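PDB 4XG1: diaminopimelate decarboxylase from Psychromonas ingrahamii, which catalyses the pyridoxal-phosphate-dependent decarboxylation of meso-diaminopimelate to L-lysine, the closing step of the diaminopimelate route to lysine. Local coordinates for the interface of chains A and B. Coordinates in Å, arbitrary orientation; residue numbers count along the deposited sequence, not the author numbering. Chains: chain A/B, Diaminopimelate decarboxylase.

Contact 1: the interface of chains A and B. Residues chain A 170-172; chain B 347-350.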
ATOM      1  N   ASN A 170     -17.894  -4.661 -13.494  1.00 39.08           N
ATOM      2  CA  ASN A 170     -16.518  -5.203 -13.429  1.00 43.59           C
ATOM      3  C   ASN A 170     -15.746  -5.055 -14.732  1.00 41.04           C
ATOM      4  O   ASN A 170     -16.260  -5.377 -15.774  1.00 42.46           O
ATOM      5  CB  ASN A 170     -16.489  -6.701 -13.085  1.00 45.64           C
ATOM      6  CG  ASN A 170     -16.780  -6.983 -11.620  1.00 49.60           C
ATOM      7  OD1 ASN A 170     -17.268  -6.119 -10.881  1.00 57.35           O
ATOM      8  ND2 ASN A 170     -16.469  -8.201 -11.185  1.00 44.10           N
ATOM      9  N   LYS A 171     -14.482  -4.660 -14.650  1.00 37.07           N
ATOM     10  CA  LYS A 171     -13.534  -4.853 -15.747  1.00 31.13           C
ATOM     11  C   LYS A 171     -13.353  -6.309 -16.193  1.00 28.94           C
ATOM     12  O   LYS A 171     -12.804  -6.558 -17.249  1.00 27.26           O
ATOM     13  CB  LYS A 171     -12.177  -4.267 -15.371  1.00 29.24           C
ATOM     14  CG  LYS A 171     -11.441  -4.954 -14.224  1.00 27.80           C
ATOM     15  CD  LYS A 171     -10.131  -4.231 -13.936  1.00 26.03           C
ATOM     16  CE  LYS A 171      -9.436  -4.819 -12.714  1.00 26.38           C
ATOM     17  NZ  LYS A 171      -8.108  -4.180 -12.442  1.00 26.82           N
ATOM     18  N   PHE A 172     -13.840  -7.261 -15.416  1.00 29.43           N
ATOM     19  CA  PHE A 172     -13.580  -8.660 -15.689  1.00 32.77           C
ATOM     20  C   PHE A 172     -14.548  -9.361 -16.633  1.00 36.41           C
ATOM     21  O   PHE A 172     -15.751  -9.145 -16.612  1.00 40.15           O
ATOM     22  CB  PHE A 172     -13.558  -9.441 -14.391  1.00 32.53           C
ATOM     23  CG  PHE A 172     -12.605  -8.877 -13.392  1.00 34.75           C
ATOM     24  CD1 PHE A 172     -11.232  -8.891 -13.643  1.00 33.16           C
ATOM     25  CD2 PHE A 172     -13.070  -8.315 -12.209  1.00 34.99           C
ATOM     26  CE1 PHE A 172     -10.350  -8.363 -12.723  1.00 34.69           C
ATOM     27  CE2 PHE A 172     -12.187  -7.771 -11.287  1.00 34.77           C
ATOM     28  CZ  PHE A 172     -10.827  -7.802 -11.545  1.00 35.00           C
TER
ATOM     29  N   ILE B 347      -4.484  -5.607 -12.022  1.00 14.86           N
ATOM     30  CA  ILE B 347      -4.632  -6.327 -10.733  1.00 14.18           C
ATOM     31  C   ILE B 347      -6.015  -6.916 -10.594  1.00 15.09           C
ATOM     32  O   ILE B 347      -6.974  -6.358 -11.077  1.00 14.81           O
ATOM     33  CB  ILE B 347      -4.219  -5.448  -9.555  1.00 13.14           C
ATOM     34  CG1 ILE B 347      -2.684  -5.374  -9.547  1.00 12.81           C
ATOM     35  CG2 ILE B 347      -4.785  -5.958  -8.231  1.00 12.82           C
ATOM     36  CD1 ILE B 347      -2.117  -4.414  -8.526  1.00 12.82           C
ATOM     37  N   CYS B 348      -6.081  -8.076  -9.954  1.00 16.49           N
ATOM     38  CA  CYS B 348      -7.262  -8.908  -9.926  1.00 18.25           C
ATOM     39  C   CYS B 348      -8.371  -8.503  -8.951  1.00 20.15           C
ATOM     40  O   CYS B 348      -9.111  -9.377  -8.450  1.00 21.50           O
ATOM     41  CB  CYS B 348      -6.827 -10.293  -9.558  1.00 18.27           C
ATOM     42  SG  CYS B 348      -6.017 -10.259  -7.944  1.00 21.63           S
ATOM     43  N   GLU B 349      -8.549  -7.206  -8.733  1.00 20.94           N
ATOM     44  CA  GLU B 349      -9.593  -6.708  -7.829  1.00 21.89           C
ATOM     45  C   GLU B 349     -10.379  -5.627  -8.522  1.00 20.61           C
ATOM     46  O   GLU B 349      -9.789  -4.872  -9.275  1.00 18.90           O
ATOM     47  CB  GLU B 349      -8.938  -6.006  -6.657  1.00 22.93           C
ATOM     48  CG  GLU B 349      -8.775  -6.905  -5.511  1.00 24.60           C
ATOM     49  CD  GLU B 349      -8.079  -6.219  -4.365  1.00 24.32           C
ATOM     50  OE1 GLU B 349      -8.505  -5.091  -3.981  1.00 21.09           O
ATOM     51  OE2 GLU B 349      -7.131  -6.880  -3.862  1.00 23.99           O
ATOM     52  N   THR B 350     -11.664  -5.492  -8.198  1.00 20.73           N
ATOM     53  CA  THR B 350     -12.445  -4.383  -8.733  1.00 23.70           C
ATOM     54  C   THR B 350     -11.933  -3.053  -8.187  1.00 22.93           C
ATOM     55  O   THR B 350     -12.044  -2.036  -8.850  1.00 22.05           O
ATOM     56  CB  THR B 350     -13.925  -4.507  -8.388  1.00 26.58           C
ATOM     57  OG1 THR B 350     -14.057  -4.641  -6.968  1.00 27.77           O
ATOM     58  CG2 THR B 350     -14.533  -5.752  -9.039  1.00 29.46           C
TER

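Contact 2: the interface of chains A and B. Residues chain A 308, 312, 316, 380, 382; chain B 308, 312, 316, 380, 382.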
ATOM      1  N   MET A 308      -0.727  -0.254   8.567  1.00  6.83           N
ATOM      2  CA  MET A 308      -1.392  -0.518   7.294  1.00  6.70           C
ATOM      3  C   MET A 308      -0.417  -0.959   6.190  1.00  6.31           C
ATOM      4  O   MET A 308      -0.806  -1.644   5.279  1.00  6.08           O
ATOM      5  CB  MET A 308      -2.168   0.708   6.838  1.00  6.83           C
ATOM      6  CG  MET A 308      -1.249   1.840   6.426  1.00  7.17           C
ATOM      7  SD  MET A 308      -2.119   3.350   6.031  1.00  7.45           S
ATOM      8  CE  MET A 308      -2.538   2.957   4.368  1.00  6.89           C
ATOM      9  N   ILE A 312      -3.149  -4.155   5.192  1.00  6.56           N
ATOM     10  CA  ILE A 312      -3.955  -3.044   4.682  1.00  6.92           C
ATOM     11  C   ILE A 312      -5.478  -3.285   4.655  1.00  7.14           C
ATOM     12  O   ILE A 312      -6.244  -2.370   4.429  1.00  6.46           O
ATOM     13  CB  ILE A 312      -3.472  -2.643   3.287  1.00  7.07           C
ATOM     14  CG1 ILE A 312      -3.864  -1.193   2.992  1.00  7.22           C
ATOM     15  CG2 ILE A 312      -4.061  -3.575   2.249  1.00  7.10           C
ATOM     16  CD1 ILE A 312      -3.150  -0.591   1.798  1.00  7.40           C
ATOM     17  N   LEU A 316      -8.189  -0.486   3.860  1.00 10.97           N
ATOM     18  CA  LEU A 316      -8.649  -0.446   2.487  1.00 10.96           C
ATOM     19  C   LEU A 316     -10.112  -0.887   2.317  1.00 11.26           C
ATOM     20  O   LEU A 316     -10.785  -0.391   1.435  1.00 11.66           O
ATOM     21  CB  LEU A 316      -7.745  -1.309   1.607  1.00 10.90           C
ATOM     22  CG  LEU A 316      -8.136  -1.321   0.127  1.00 11.03           C
ATOM     23  CD1 LEU A 316      -8.173   0.089  -0.463  1.00 11.21           C
ATOM     24  CD2 LEU A 316      -7.140  -2.166  -0.626  1.00 11.32           C
ATOM     25  N   MET A 380      -0.236  -7.730   0.175  1.00  7.58           N
ATOM     26  CA  MET A 380      -0.587  -6.353  -0.064  1.00  7.66           C
ATOM     27  C   MET A 380       0.285  -5.381   0.734  1.00  7.47           C
ATOM     28  O   MET A 380      -0.010  -4.178   0.767  1.00  7.74           O
ATOM     29  CB  MET A 380      -2.058  -6.096   0.284  1.00  8.05           C
ATOM     30  CG  MET A 380      -3.005  -7.080  -0.384  1.00  8.54           C
ATOM     31  SD  MET A 380      -4.726  -6.592  -0.239  1.00  8.83           S
ATOM     32  CE  MET A 380      -4.784  -5.217  -1.395  1.00  9.10           C
ATOM     33  N   SER A 382       3.479  -3.006   2.041  1.00  5.90           N
ATOM     34  CA  SER A 382       4.342  -2.014   1.383  1.00  5.71           C
ATOM     35  C   SER A 382       5.336  -1.509   2.374  1.00  5.74           C
ATOM     36  O   SER A 382       5.403  -2.008   3.494  1.00  6.10           O
ATOM     37  CB  SER A 382       3.500  -0.858   0.896  1.00  5.49           C
ATOM     38  OG  SER A 382       3.088  -0.057   1.981  1.00  5.30           O
TER
ATOM     39  N   MET B 308      -3.074  -0.316  -8.765  1.00  9.79           N
ATOM     40  CA  MET B 308      -3.147   0.152  -7.406  1.00  9.99           C
ATOM     41  C   MET B 308      -1.866  -0.096  -6.627  1.00  9.24           C
ATOM     42  O   MET B 308      -1.593   0.618  -5.661  1.00  8.83           O
ATOM     43  CB  MET B 308      -4.361  -0.453  -6.676  1.00 10.91           C
ATOM     44  CG  MET B 308      -4.197  -1.925  -6.395  1.00 12.34           C
ATOM     45  SD  MET B 308      -5.673  -2.697  -5.704  1.00 14.23           S
ATOM     46  CE  MET B 308      -5.401  -2.232  -4.017  1.00 14.68           C
ATOM     47  N   ILE B 312      -1.967   4.018  -5.214  1.00  5.95           N
ATOM     48  CA  ILE B 312      -3.113   3.512  -4.445  1.00  5.80           C
ATOM     49  C   ILE B 312      -4.187   4.558  -4.136  1.00  5.77           C
ATOM     50  O   ILE B 312      -5.254   4.234  -3.618  1.00  5.50           O
ATOM     51  CB  ILE B 312      -2.637   2.817  -3.168  1.00  5.75           C
ATOM     52  CG1 ILE B 312      -3.711   1.829  -2.672  1.00  5.85           C
ATOM     53  CG2 ILE B 312      -2.336   3.835  -2.093  1.00  5.80           C
ATOM     54  CD1 ILE B 312      -3.233   0.843  -1.648  1.00  5.84           C
ATOM     55  N   LEU B 316      -7.731   3.788  -2.457  1.00  8.46           N
ATOM     56  CA  LEU B 316      -7.775   3.899  -1.011  1.00  8.86           C
ATOM     57  C   LEU B 316      -8.624   5.078  -0.546  1.00  9.36           C
ATOM     58  O   LEU B 316      -9.239   5.013   0.522  1.00  9.38           O
ATOM     59  CB  LEU B 316      -6.372   4.001  -0.430  1.00  8.53           C
ATOM     60  CG  LEU B 316      -6.327   4.160   1.091  1.00  8.56           C
ATOM     61  CD1 LEU B 316      -7.023   2.992   1.798  1.00  8.79           C
ATOM     62  CD2 LEU B 316      -4.867   4.242   1.528  1.00  8.41           C
ATOM     63  N   MET B 380       3.573   4.902  -1.356  1.00  5.68           N
ATOM     64  CA  MET B 380       2.565   3.960  -0.930  1.00  5.86           C
ATOM     65  C   MET B 380       2.534   2.742  -1.840  1.00  6.01           C
ATOM     66  O   MET B 380       1.607   1.936  -1.706  1.00  6.62           O
ATOM     67  CB  MET B 380       1.178   4.602  -0.869  1.00  5.76           C
ATOM     68  CG  MET B 380       1.161   5.874  -0.061  1.00  5.87           C
ATOM     69  SD  MET B 380      -0.502   6.443   0.284  1.00  6.31           S
ATOM     70  CE  MET B 380      -1.072   5.267   1.485  1.00  6.08           C
ATOM     71  N   SER B 382       3.430  -0.875  -3.691  1.00  6.73           N
ATOM     72  CA  SER B 382       3.673  -2.224  -3.190  1.00  7.07           C
ATOM     73  C   SER B 382       3.939  -3.153  -4.341  1.00  6.86           C
ATOM     74  O   SER B 382       4.006  -2.703  -5.477  1.00  6.72           O
ATOM     75  CB  SER B 382       2.473  -2.731  -2.417  1.00  7.39           C
ATOM     76  OG  SER B 382       1.423  -3.099  -3.302  1.00  8.42           O
TER

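Contact 1: the interface of chains A and B
The ring of A:Phe172 turns its edge to the backbone of B:Glu349 and B:Thr350, with the carbonyl carbon of B:Glu349 and the amide N of B:Thr350 in the ring plane. On one face lies A:Lys171, whose CG sits 3.8 Å above the plane, over the centre; the ND2 of A:Asn170 lies at the edge. These B residues belong to the Cys-Glu-Thr segment of class-II (fold-type III) decarboxylases, in which one subunit lends its cysteine to the other's pyridoxal phosphate site. The ring tip leads: CZ of A:Phe172 lies 3.6 Å from the backbone carbonyl carbon of B:Cys348, a residue whose thiol is the expected proton donor. A flat, rigid aromatic suits this place, because it can back the peptide chain of the segment without competing for its polar groups.

A:Lys171 runs out alongside. Its CG lies between the backbone N and the carbonyl carbon (chi1 66°), and beyond it the chain is fully extended, which carries the amine to the far end of the segment. There NZ donates to the carbonyl O of B:Ile347 at 2.8 Å, in the carbonyl plane with a C=O...N angle of 151°. The long aliphatic stem can cover the ring while the terminal amine, probably charged, bonds to a main-chain acceptor.

At the other end, the methyl CG2 of B:Thr350 approaches the amide group of A:Asn170, 3.3 Å from its OD1, the two side chains crossing obliquely. With CG2 anti to the carbonyl carbon and OG1 at chi1 55°, threonine offers its methyl to chain A. The same CG2 meets CE2 of A:Phe172 at 3.8 Å, so this small branched residue fills the corner between amide and ring.

Contact 2: the interface of chains A and B
Around the two-fold axis of the homodimer, the loop carrying A:Met308 and A:Ile312, the short helix 313-317 and the stretch from A:Met380 to A:Ser382 meet their copies in chain B in an apolar core. A:Ile312 and B:Ile312 meet end to end across the axis, their CD1 methyls 3.7 Å apart. In A:Ile312, CG1 is anti to the backbone N (chi1 -156°), and chi2 of 166° extends the branch to its full length; a beta-branched aliphatic thus presents one methyl to its twin from a stiff base.

A:Leu316 pairs with its twin B:Leu316 as well: CD1 of A:Leu316 lies 3.9 Å from CD1 of B:Leu316. The other methyl of each forked side chain turns to a methionine, CD2 of A:Leu316 lying 3.8 Å from CE of B:Met308. Leucine suits the place because its two branches serve two partners at once. A:Met308 and B:Met308 each bend at the last torsion (chi3 -83°), which turns CE toward the partner chain; there CE of A:Met308 also comes within 4.0 Å of CE of B:Met380. Flexible, unbranched methionines can adjust their ends to the surface that the leucine and the other methionine offer.

To one side, A:Ser382 and B:Ser382 form an antiparallel beta bridge, with their CB atoms 3.9 Å apart. A small side chain lets the two backbone segments come close on the axis.

In the fold, A:Met308 and A:Ile312 follow strand 300-304 and lead into helix 313-317, which also bears the predicted substrate-binding residues A:Arg313 and A:Tyr317, while A:Met380 closes the 3-10 turn 378-380; the centre of the core lies about 13 Å from the active-site A:Cys348.

The centres of the C-alpha atoms of contact 1 and contact 2 lie about 16 Å apart, and the two share no residue. Contact 2 sits on the two-fold axis and is its own twin, whereas contact 1 lies off the axis and recurs with the chains exchanged. The apolar centre is therefore flanked by two copies of the more polar patch, where catalytic segments are held against the partner. In the homodimer this ties the completion of each active site to dimerisation: the central core probably fixes the relative placement of the subunits that the outer patches need.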